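Long-range contacts in transketolase (Campylobacter jejuni, PDB 3L84), which belongs to the thiamine diphosphate-binding transketolase family and pairs as two identical chains, each with two domains of the thiamine diphosphate-binding type and a C-terminal domain: residues 335-341 with 498-504; 343-348 with 479-483; 20-26 with 88-93; 67-73 with 97-102. All coordinates share one frame; numbering follows the deposited sequence. Where two conformers were deposited one is given.

Contact 1: 335-341 with 498-504; sequences GKDLATR and SRQKLKA
Asp-337 and Ala-504 meet where the two segments leave their pairing, and the aspartate carboxylate grips the second segment with both oxygens. OD1 accepts the amide of Ala-504 (N to OD1 2.9 Å) in a nearly straight bond, at 170°, and OD2 takes the ammonium of Lys-503 in a salt bridge (NZ to OD2 3.0 Å). The lysine chain bends at chi2 and chi3 (-76° and -49°), bringing NZ to the syn side of OD2, tilted from the carboxylate plane. A water joins Asp-337 OD1 to Ala-504 O. The small methyl of Ala-504 abuts the backbone of Gly-335, CB to C 3.4 Å. Between these ends and the helix, Leu-338 and Leu-502 form a single antiparallel, hydrogen-bonded bridge, with Leu-502 N 2.8 Å from Leu-338 O. This is the seam that ties the entry to helix 340-354 to the chain leaving strand 493-496 in the pyrimidine binding domain. At the helix start, with Ala-339 as N-cap, Ser-498 and Thr-340 exchange bonds: Ser-498 N gives to Thr-340 OG1 (2.8 Å) and Thr-340 N to Ser-498 OG (3.1 Å). That hydroxyl donates in turn to Gln-500 O, which fixes its rotation. Ser-498 O accepts Arg-341 N, while the arginine's extended chain runs beside Arg-499, reaches Arg-499 O weakly through NE, and sends NH1 on to Ser-368 O.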
# COMPACT_ATOMS: atom_id res chain seq x y z
N GLY A 335 -11.33 6.03 35.14
CA GLY A 335 -12.28 5.06 35.66
C GLY A 335 -13.38 4.64 34.71
O GLY A 335 -14.26 3.86 35.09
N LYS A 336 -13.36 5.16 33.48
CA LYS A 336 -14.45 4.91 32.53
C LYS A 336 -14.01 3.83 31.56
O LYS A 336 -13.03 3.99 30.82
CB LYS A 336 -14.82 6.20 31.78
CG LYS A 336 -15.39 7.27 32.66
CD LYS A 336 -15.95 8.49 31.86
CE LYS A 336 -17.19 9.11 32.53
NZ LYS A 336 -16.91 9.89 33.79
N ASP A 337 -14.70 2.70 31.57
CA ASP A 337 -14.49 1.63 30.61
C ASP A 337 -15.02 2.09 29.24
O ASP A 337 -16.13 2.57 29.12
CB ASP A 337 -15.22 0.36 31.02
CG ASP A 337 -14.69 -0.27 32.30
OD1 ASP A 337 -13.65 0.14 32.88
OD2 ASP A 337 -15.42 -1.16 32.80
N LEU A 338 -14.21 1.94 28.19
CA LEU A 338 -14.60 2.40 26.85
C LEU A 338 -13.73 1.71 25.81
O LEU A 338 -12.64 1.22 26.09
CB LEU A 338 -14.43 3.92 26.71
CG LEU A 338 -13.16 4.54 27.28
CD1 LEU A 338 -11.98 4.31 26.32
CD2 LEU A 338 -13.37 6.03 27.60
N ALA A 339 -14.25 1.64 24.59
CA ALA A 339 -13.40 1.31 23.47
C ALA A 339 -12.54 2.53 23.15
O ALA A 339 -13.03 3.66 23.15
CB ALA A 339 -14.28 1.00 22.26
N THR A 340 -11.26 2.33 22.82
CA THR A 340 -10.41 3.50 22.58
C THR A 340 -10.77 4.18 21.25
O THR A 340 -10.45 5.35 21.09
CB THR A 340 -8.95 3.18 22.72
OG1 THR A 340 -8.61 2.06 21.91
CG2 THR A 340 -8.59 2.95 24.21
N ARG A 341 -11.51 3.57 20.33
CA ARG A 341 -12.03 4.35 19.20
C ARG A 341 -12.96 5.46 19.72
O ARG A 341 -13.02 6.54 19.11
CB ARG A 341 -12.75 3.49 18.16
CG ARG A 341 -14.00 2.78 18.61
CD ARG A 341 -14.65 2.09 17.45
NE ARG A 341 -15.74 1.20 17.85
CZ ARG A 341 -16.71 0.75 17.05
NH1 ARG A 341 -16.85 1.19 15.81
NH2 ARG A 341 -17.58 -0.13 17.54
N SER A 498 -9.07 0.36 19.67
CA SER A 498 -9.91 -0.82 19.70
C SER A 498 -11.32 -0.58 19.22
O SER A 498 -11.87 0.53 19.40
CB SER A 498 -9.97 -1.41 21.11
OG SER A 498 -10.74 -0.59 21.98
N ARG A 499 -11.90 -1.61 18.60
CA ARG A 499 -13.34 -1.66 18.31
C ARG A 499 -14.11 -1.85 19.61
O ARG A 499 -15.17 -1.29 19.85
CB ARG A 499 -13.63 -2.84 17.34
CG ARG A 499 -15.06 -2.89 16.87
CD ARG A 499 -15.42 -4.18 16.17
NE ARG A 499 -16.80 -4.03 15.65
CZ ARG A 499 -17.67 -5.01 15.46
NH1 ARG A 499 -18.89 -4.71 14.98
NH2 ARG A 499 -17.37 -6.28 15.74
N GLN A 500 -13.62 -2.80 20.42
CA GLN A 500 -14.31 -3.34 21.57
C GLN A 500 -13.97 -2.57 22.85
O GLN A 500 -12.92 -1.94 22.97
CB GLN A 500 -14.00 -4.83 21.78
CG GLN A 500 -12.61 -5.15 22.39
CD GLN A 500 -11.45 -5.12 21.43
OE1 GLN A 500 -11.56 -4.59 20.31
NE2 GLN A 500 -10.29 -5.59 21.89
N LYS A 501 -14.86 -2.65 23.85
CA LYS A 501 -14.67 -1.98 25.10
C LYS A 501 -13.46 -2.53 25.86
O LYS A 501 -13.30 -3.77 25.99
CB LYS A 501 -15.92 -2.19 25.98
CG LYS A 501 -15.91 -1.35 27.25
CD LYS A 501 -17.18 -1.51 28.10
CE LYS A 501 -18.36 -0.89 27.43
NZ LYS A 501 -19.49 -0.69 28.41
N LEU A 502 -12.66 -1.61 26.40
CA LEU A 502 -11.53 -1.92 27.28
C LEU A 502 -11.77 -1.41 28.69
O LEU A 502 -12.52 -0.46 28.92
CB LEU A 502 -10.24 -1.27 26.75
CG LEU A 502 -9.92 -1.51 25.26
CD1 LEU A 502 -8.55 -0.94 24.92
CD2 LEU A 502 -10.04 -2.98 24.88
N LYS A 503 -11.04 -1.98 29.64
CA LYS A 503 -11.21 -1.63 31.03
C LYS A 503 -10.32 -0.48 31.42
O LYS A 503 -9.14 -0.45 31.16
CB LYS A 503 -10.89 -2.83 31.92
CG LYS A 503 -11.77 -4.04 31.68
CD LYS A 503 -13.19 -3.94 32.26
CE LYS A 503 -13.24 -3.49 33.72
NZ LYS A 503 -14.64 -3.57 34.34
N ALA A 504 -10.89 0.47 32.11
CA ALA A 504 -10.10 1.58 32.61
C ALA A 504 -9.02 1.09 33.57
O ALA A 504 -9.25 0.19 34.40
CB ALA A 504 -11.03 2.57 33.33
O HOH W 1 -11.97 -0.46 35.10

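Contact 2: 343-348 with 479-483; sequences SNGEIL and NVKAW
Asn-479 reaches across to Ser-343 and Asn-344 with both ends of its amide. Its ND2 donates to Ser-343 OG at 2.8 Å, with the hydroxyl almost in the amide plane, and its OD1 receives Asn-344 ND2 at 3.2 Å. That second bond lies on a lone pair of OD1, and the two amide planes are only 5° apart, so the pair forms one nearly flat polar strip. Asparagine suits position 479 because its amide gives and takes in one plane; at 344 it supplies the N-H that OD1 needs. Asn-344 ND2 also comes up at the edge of the Trp-483 ring near NE1, but both atoms are donors, so this is no bond.

Ile-347 covers the apolar part. With CG1 beside the backbone N (chi1 -63°), the CG2 branch is anti to that N and lies over the face of the five-membered ring of Trp-483, a CH-pi contact 3.8 Å from the centroid. Its CD1 goes the other way, to Val-480 CG2 at 3.7 Å. Leu-348 CD2 meets the far part of the indole at CZ2, also 3.7 Å away.

Further out, Trp-483 stacks on Phe-495 and meets Phe-436, and Ile-438 touches both it and Asn-344. Helices 340-354 and 476-488, whose segments cross at -43°, thus pack against strands 436-440 and 493-496 of the parallel sheet. Ser-343 OG in turn hydrogen-bonds Thr-340 O. The buried polar groups are therefore bonded in series, and they probably fix the rotation of the Asn-479 amide, whose N-H and oxygen are both bonded in or near its own plane.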
# COMPACT_ATOMS: atom_id res chain seq x y z
N SER A 343 -13.06 6.88 23.03
CA SER A 343 -12.30 7.93 23.68
C SER A 343 -11.63 8.80 22.64
O SER A 343 -11.63 10.03 22.74
CB SER A 343 -11.28 7.38 24.68
OG SER A 343 -10.41 6.44 24.08
N ASN A 344 -11.06 8.18 21.61
CA ASN A 344 -10.35 8.96 20.60
C ASN A 344 -11.27 9.90 19.86
O ASN A 344 -10.89 11.05 19.61
CB ASN A 344 -9.56 8.04 19.68
CG ASN A 344 -8.65 8.82 18.76
OD1 ASN A 344 -8.99 9.07 17.56
ND2 ASN A 344 -7.56 9.25 19.29
N GLY A 345 -12.47 9.45 19.51
CA GLY A 345 -13.41 10.30 18.82
C GLY A 345 -13.77 11.52 19.66
O GLY A 345 -13.89 12.63 19.13
N GLU A 346 -13.95 11.32 20.96
CA GLU A 346 -14.22 12.47 21.83
C GLU A 346 -13.05 13.45 21.88
O GLU A 346 -13.24 14.67 21.85
CB GLU A 346 -14.51 11.95 23.22
CG GLU A 346 -15.81 11.19 23.29
CD GLU A 346 -16.89 11.95 23.89
OE1 GLU A 346 -17.38 11.49 24.95
OE2 GLU A 346 -17.24 13.03 23.32
N ILE A 347 -11.83 12.93 21.85
CA ILE A 347 -10.65 13.77 21.82
C ILE A 347 -10.59 14.56 20.51
O ILE A 347 -10.29 15.75 20.51
CB ILE A 347 -9.38 12.97 22.06
CG1 ILE A 347 -9.40 12.36 23.47
CG2 ILE A 347 -8.15 13.87 21.87
CD1 ILE A 347 -8.38 11.20 23.67
N LEU A 348 -10.87 13.89 19.39
CA LEU A 348 -10.85 14.58 18.08
C LEU A 348 -11.81 15.74 18.08
O LEU A 348 -11.51 16.84 17.56
CB LEU A 348 -11.22 13.63 16.95
CG LEU A 348 -10.21 12.56 16.58
CD1 LEU A 348 -10.84 11.56 15.59
CD2 LEU A 348 -8.89 13.16 16.08
N ASN A 479 -5.03 7.52 26.12
CA ASN A 479 -5.33 8.11 24.83
C ASN A 479 -5.12 9.63 24.83
O ASN A 479 -4.59 10.21 23.88
CB ASN A 479 -6.75 7.70 24.41
CG ASN A 479 -7.13 7.96 22.97
OD1 ASN A 479 -6.35 8.51 22.11
ND2 ASN A 479 -8.29 7.52 22.65
N VAL A 480 -5.54 10.29 25.92
CA VAL A 480 -5.34 11.72 26.11
C VAL A 480 -3.84 12.02 26.22
O VAL A 480 -3.34 12.96 25.56
CB VAL A 480 -6.08 12.24 27.36
CG1 VAL A 480 -5.53 13.60 27.78
CG2 VAL A 480 -7.55 12.24 27.09
N LYS A 481 -3.12 11.30 27.08
CA LYS A 481 -1.70 11.56 27.27
C LYS A 481 -0.93 11.38 25.95
O LYS A 481 0.01 12.13 25.66
CB LYS A 481 -1.13 10.68 28.39
CG LYS A 481 -1.66 11.04 29.76
CD LYS A 481 -1.28 9.99 30.78
CE LYS A 481 -1.71 10.31 32.21
NZ LYS A 481 -1.44 9.09 33.07
N ALA A 482 -1.37 10.41 25.14
CA ALA A 482 -0.75 10.17 23.84
C ALA A 482 -0.94 11.38 22.94
O ALA A 482 -0.01 11.79 22.26
CB ALA A 482 -1.36 8.94 23.17
N TRP A 483 -2.15 11.95 22.88
CA TRP A 483 -2.37 13.17 22.10
C TRP A 483 -1.52 14.33 22.58
O TRP A 483 -1.01 15.11 21.77
CB TRP A 483 -3.85 13.54 22.10
CG TRP A 483 -4.59 12.90 20.96
CD1 TRP A 483 -5.42 11.82 21.01
CD2 TRP A 483 -4.50 13.30 19.58
NE1 TRP A 483 -5.90 11.56 19.73
CE2 TRP A 483 -5.33 12.43 18.85
CE3 TRP A 483 -3.79 14.27 18.90
CZ2 TRP A 483 -5.50 12.54 17.48
CZ3 TRP A 483 -3.94 14.39 17.53
CH2 TRP A 483 -4.79 13.53 16.82

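Contact 3: 20-26 with 88-93; sequences MVQKANS and LKNFRQ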
# COMPACT_ATOMS: atom_id res chain seq x y z
N MSE A 20 24.89 18.66 -13.98
CA MSE A 20 24.73 18.13 -12.62
C MSE A 20 24.72 16.62 -12.56
O MSE A 20 25.36 16.01 -11.79
CB MSE A 20 23.42 18.62 -11.98
CG MSE A 20 23.44 20.03 -11.67
SE MSE A 20 21.65 20.76 -11.30
CE MSE A 20 21.42 19.57 -10.01
N VAL A 21 23.95 16.04 -13.45
CA VAL A 21 23.86 14.60 -13.55
C VAL A 21 25.20 14.00 -13.98
O VAL A 21 25.66 12.99 -13.45
CB VAL A 21 22.75 14.21 -14.55
CG1 VAL A 21 22.78 12.70 -14.89
CG2 VAL A 21 21.40 14.59 -13.97
N GLN A 22 25.87 14.65 -14.92
CA GLN A 22 27.12 14.12 -15.44
C GLN A 22 28.21 14.15 -14.36
O GLN A 22 28.94 13.16 -14.20
CB GLN A 22 27.55 14.90 -16.67
CG GLN A 22 28.59 14.22 -17.52
CD GLN A 22 28.07 12.94 -18.11
OE1 GLN A 22 26.93 12.88 -18.58
NE2 GLN A 22 28.90 11.88 -18.10
N LYS A 23 28.28 15.23 -13.59
CA LYS A 23 29.27 15.35 -12.52
C LYS A 23 29.03 14.30 -11.45
O LYS A 23 29.98 13.71 -10.92
CB LYS A 23 29.29 16.77 -11.95
CG LYS A 23 30.40 17.00 -10.91
CD LYS A 23 30.47 18.49 -10.55
CE LYS A 23 31.61 18.80 -9.57
NZ LYS A 23 31.47 18.13 -8.23
N ALA A 24 27.75 14.05 -11.12
CA ALA A 24 27.41 13.01 -10.15
C ALA A 24 27.62 11.60 -10.71
O ALA A 24 27.64 10.63 -9.95
CB ALA A 24 25.95 13.17 -9.70
N ASN A 25 27.71 11.48 -12.04
CA ASN A 25 27.62 10.17 -12.69
C ASN A 25 26.40 9.36 -12.24
O ASN A 25 26.48 8.14 -12.05
CB ASN A 25 28.91 9.35 -12.52
CG ASN A 25 29.04 8.24 -13.56
OD1 ASN A 25 28.45 8.31 -14.64
ND2 ASN A 25 29.79 7.21 -13.22
N SER A 26 25.29 10.05 -12.03
CA SER A 26 24.10 9.44 -11.47
C SER A 26 22.95 10.42 -11.64
O SER A 26 23.14 11.62 -11.50
CB SER A 26 24.29 9.20 -9.96
OG SER A 26 23.08 8.64 -9.42
N LEU A 88 24.62 22.78 -6.50
CA LEU A 88 24.33 22.05 -7.74
C LEU A 88 25.47 21.10 -8.11
O LEU A 88 25.23 20.00 -8.58
CB LEU A 88 24.03 23.01 -8.91
CG LEU A 88 22.92 24.06 -8.71
CD1 LEU A 88 22.67 24.80 -10.03
CD2 LEU A 88 21.63 23.41 -8.21
N LYS A 89 26.70 21.53 -7.87
CA LYS A 89 27.88 20.70 -8.09
C LYS A 89 28.03 19.54 -7.12
O LYS A 89 28.92 18.73 -7.27
CB LYS A 89 29.14 21.58 -8.05
CG LYS A 89 29.24 22.48 -9.25
CD LYS A 89 30.39 23.49 -9.16
CE LYS A 89 30.36 24.46 -10.36
NZ LYS A 89 31.45 25.49 -10.34
N ASN A 90 27.18 19.49 -6.11
CA ASN A 90 27.14 18.44 -5.09
C ASN A 90 25.90 17.54 -5.25
O ASN A 90 25.54 16.80 -4.32
CB ASN A 90 27.13 19.07 -3.69
CG ASN A 90 28.42 19.80 -3.38
OD1 ASN A 90 29.46 19.52 -3.99
ND2 ASN A 90 28.36 20.73 -2.45
N PHE A 91 25.23 17.61 -6.40
CA PHE A 91 24.08 16.79 -6.66
C PHE A 91 24.35 15.32 -6.34
O PHE A 91 25.36 14.75 -6.73
CB PHE A 91 23.70 16.97 -8.13
CG PHE A 91 22.48 16.21 -8.60
CD1 PHE A 91 21.22 16.45 -8.05
CD2 PHE A 91 22.57 15.30 -9.65
CE1 PHE A 91 20.09 15.82 -8.57
CE2 PHE A 91 21.45 14.68 -10.16
CZ PHE A 91 20.21 14.94 -9.62
N ARG A 92 23.44 14.75 -5.60
CA ARG A 92 23.44 13.32 -5.27
C ARG A 92 24.61 12.86 -4.39
O ARG A 92 24.82 11.67 -4.23
CB ARG A 92 23.29 12.44 -6.52
CG ARG A 92 21.87 12.39 -7.06
CD ARG A 92 21.74 11.71 -8.46
NE ARG A 92 20.33 11.48 -8.66
CZ ARG A 92 19.67 10.34 -8.48
NH1 ARG A 92 20.29 9.20 -8.35
NH2 ARG A 92 18.34 10.36 -8.43
N GLN A 93 25.30 13.79 -3.77
CA GLN A 93 26.43 13.47 -2.89
C GLN A 93 26.01 13.51 -1.42
O GLN A 93 25.16 14.32 -1.02
CB GLN A 93 27.60 14.40 -3.12
CG GLN A 93 28.12 14.39 -4.56
CD GLN A 93 28.19 13.01 -5.15
OE1 GLN A 93 27.44 12.66 -6.11
NE2 GLN A 93 28.99 12.16 -4.55
O HOH W 2 26.75 17.78 -9.78
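Phe-91 inserts its ring among Met-20, Val-21 and Ala-24 on the last turns of helix 3-24, and here the packing is close. With CG trans to the backbone N (chi1 -179°), the ring reaches in toward the helix. In one of its two conformers, and so with less certainty, the terminal CE of Met-20, present as selenomethionine, lies 4.1 Å from the ring centroid, an off-centre CH-pi contact, while its SE touches Leu-88 CB at 4.1 Å. Val-21 runs alongside the ring, its CG2 3.8 Å from Phe-91 CE2. Alanine suits position 24 because a bare methyl lets the turn come close: Ala-24 CB is 3.4 Å from Phe-91 O. Arg-92 CG lies over the centre of one ring face.

The helix closes in a Schellman motif, Asn-25 taking positive phi. The facing segment folds as two successive beta turns, type I from Leu-88 to Phe-91 and type II from Asn-90 to Gln-93. A helix end is thereby joined to a turn-rich loop of the thiamine diphosphate binding domain, and a water sits between Met-20 O and Leu-88 O.

Toward solvent the contact thins out. The extended chain of Lys-23 bends only at its end, so that NZ bonds Lys-89 O at 2.8 Å, and its aliphatic length passes the CB of Lys-89. On the side covered by the second subunit, Arg-92 NH1 donates to Ser-26 OG at 3.0 Å, the hydroxyl tilted from the guanidinium plane. The stronger partner of Arg-92 NH1 is Asp-449 of the second subunit, a salt bridge that carries this margin into the dimer interface.

Contact 4: 67-73 with 97-102; sequences HASALLY and KTPGHP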
# COMPACT_ATOMS: atom_id res chain seq x y z
N HIS A 67 12.30 12.30 -9.67
CA HIS A 67 13.49 11.99 -10.46
C HIS A 67 14.00 13.17 -11.24
O HIS A 67 15.19 13.19 -11.54
CB HIS A 67 13.29 10.77 -11.36
CG HIS A 67 12.15 10.89 -12.29
ND1 HIS A 67 12.24 11.45 -13.54
CD2 HIS A 67 10.85 10.58 -12.11
CE1 HIS A 67 11.04 11.43 -14.11
NE2 HIS A 67 10.18 10.93 -13.25
N ALA A 68 13.14 14.14 -11.58
CA ALA A 68 13.53 15.33 -12.31
C ALA A 68 14.09 16.45 -11.41
O ALA A 68 14.09 17.64 -11.79
CB ALA A 68 12.34 15.81 -13.18
N SER A 69 14.57 16.06 -10.24
CA SER A 69 15.15 16.95 -9.26
C SER A 69 16.19 17.91 -9.82
O SER A 69 16.23 19.05 -9.38
CB SER A 69 15.76 16.12 -8.14
OG SER A 69 16.71 15.23 -8.67
N ALA A 70 17.03 17.49 -10.77
CA ALA A 70 18.05 18.40 -11.25
C ALA A 70 17.43 19.65 -11.87
O ALA A 70 17.96 20.76 -11.77
CB ALA A 70 18.97 17.70 -12.27
N LEU A 71 16.31 19.48 -12.54
CA LEU A 71 15.63 20.63 -13.16
C LEU A 71 15.06 21.56 -12.09
O LEU A 71 15.17 22.78 -12.19
CB LEU A 71 14.51 20.16 -14.09
CG LEU A 71 13.74 21.26 -14.83
CD1 LEU A 71 14.66 21.99 -15.81
CD2 LEU A 71 12.48 20.71 -15.58
N LEU A 72 14.42 20.98 -11.07
CA LEU A 72 13.91 21.78 -9.96
C LEU A 72 15.03 22.56 -9.29
O LEU A 72 14.91 23.76 -9.07
CB LEU A 72 13.19 20.92 -8.93
CG LEU A 72 12.66 21.63 -7.67
CD1 LEU A 72 11.71 22.73 -7.99
CD2 LEU A 72 12.05 20.57 -6.76
N TYR A 73 16.14 21.89 -8.99
CA TYR A 73 17.25 22.57 -8.32
C TYR A 73 17.84 23.67 -9.20
O TYR A 73 18.18 24.75 -8.71
CB TYR A 73 18.34 21.55 -7.99
CG TYR A 73 17.95 20.46 -7.02
CD1 TYR A 73 17.00 20.66 -6.07
CD2 TYR A 73 18.56 19.22 -7.07
CE1 TYR A 73 16.67 19.65 -5.17
CE2 TYR A 73 18.26 18.22 -6.18
CZ TYR A 73 17.30 18.41 -5.25
OH TYR A 73 16.97 17.40 -4.35
N LYS A 97 22.77 19.58 -0.20
CA LYS A 97 21.45 20.22 -0.29
C LYS A 97 20.67 19.81 -1.54
O LYS A 97 19.54 20.28 -1.77
CB LYS A 97 21.59 21.76 -0.28
CG LYS A 97 22.14 22.33 1.02
CD LYS A 97 21.97 23.85 1.08
CE LYS A 97 22.58 24.39 2.37
NZ LYS A 97 22.54 25.88 2.43
N THR A 98 21.28 18.93 -2.37
CA THR A 98 20.72 18.52 -3.65
C THR A 98 20.65 17.01 -3.76
O THR A 98 21.26 16.40 -4.64
CB THR A 98 21.54 19.14 -4.79
OG1 THR A 98 22.93 18.92 -4.49
CG2 THR A 98 21.26 20.65 -4.89
N PRO A 99 19.86 16.36 -2.91
CA PRO A 99 19.70 14.92 -2.96
C PRO A 99 18.99 14.46 -4.24
O PRO A 99 18.33 15.23 -4.93
CB PRO A 99 18.83 14.62 -1.73
CG PRO A 99 18.09 15.89 -1.47
CD PRO A 99 19.09 16.93 -1.79
N GLY A 100 19.09 13.17 -4.52
CA GLY A 100 18.57 12.62 -5.79
C GLY A 100 17.10 12.80 -6.04
O GLY A 100 16.69 12.88 -7.19
N HIS A 101 16.31 12.78 -4.98
CA HIS A 101 14.91 13.16 -5.04
C HIS A 101 14.68 14.29 -4.05
O HIS A 101 15.37 14.37 -3.04
CB HIS A 101 13.96 11.98 -4.77
CG HIS A 101 14.11 10.88 -5.76
ND1 HIS A 101 13.30 10.71 -6.87
CD2 HIS A 101 15.07 9.92 -5.85
CE1 HIS A 101 13.76 9.67 -7.58
NE2 HIS A 101 14.81 9.18 -6.98
N PRO A 102 13.74 15.21 -4.31
CA PRO A 102 13.68 16.42 -3.47
C PRO A 102 13.18 16.17 -2.05
O PRO A 102 12.27 15.33 -1.82
CB PRO A 102 12.70 17.32 -4.24
CG PRO A 102 12.67 16.76 -5.67
CD PRO A 102 12.79 15.28 -5.43
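Ser-69 and His-101 mark the closest backbone approach of the two segments, CA to CA 5.7 Å, and the chains are wider apart at Tyr-73 and Thr-98, at 7.1 Å. Segment 97-102 is non-helical and runs past the start of helix 69-79, where Ala-68 is the N-cap. Two helix hydroxyls grip neighbouring carbonyls of the loop. Tyr-73 OH donates to Pro-99 O at 2.6 Å, tilted 21° from the carbonyl plane, while Ser-69 OG donates to Gly-100 O at 2.8 Å from above that group's plane. Chi1 of 58° sets Ser-69 OG between its backbone N and carbonyl carbon, facing that oxygen. Serine, short and polar, suits the closer point, and the longer tyrosine the wider one. The phenol ring is covered on both faces, in each case toward the rim: Thr-98 CG2 lies over one, 4.0 Å from the ring centroid, and Ser-69 O, one turn back, over the opposite one. The threonine turns its other branch away, where OG1 bonds Asp-87 O. Pro-102 lies against the helix with its ring, CG 4.0 Å from Ser-69 CB and the same distance from Leu-72 CD2; its rigid ring offers a compact apolar surface.

Gly-100 N bonds Ser-608 of the second subunit, and the His-101 ring stacks on His-453 of that chain, so the loop is pressed between helix 69-79 and the partner. Behind the helix, Leu-71 packs on helices 3-24 and 30-42, and both Leu-71 and Leu-72 touch Phe-63 on strand 60-63, outermost in this chain's parallel sheet.

Along the chain, contacts 3 and 4 come first and interleave, their segments alternating, while contact 2 is nested inside the loop that contact 1 closes. Contacts 3 and 4, centres about 10 Å apart, belong to the thiamine diphosphate binding domain; Arg-92 links them through probable bonds to Thr-98 and Gly-100, and both touch the second subunit. Contacts 1 and 2, centres about 12 Å apart, share helix 340-354 in the pyrimidine binding domain, and no other protein chain touches them. The two pairs lie on opposite sides of the chain's centre, about 39 to 55 Å apart between centres. Each pair joins parts of one domain, but contacts 3 and 4 also face the second subunit.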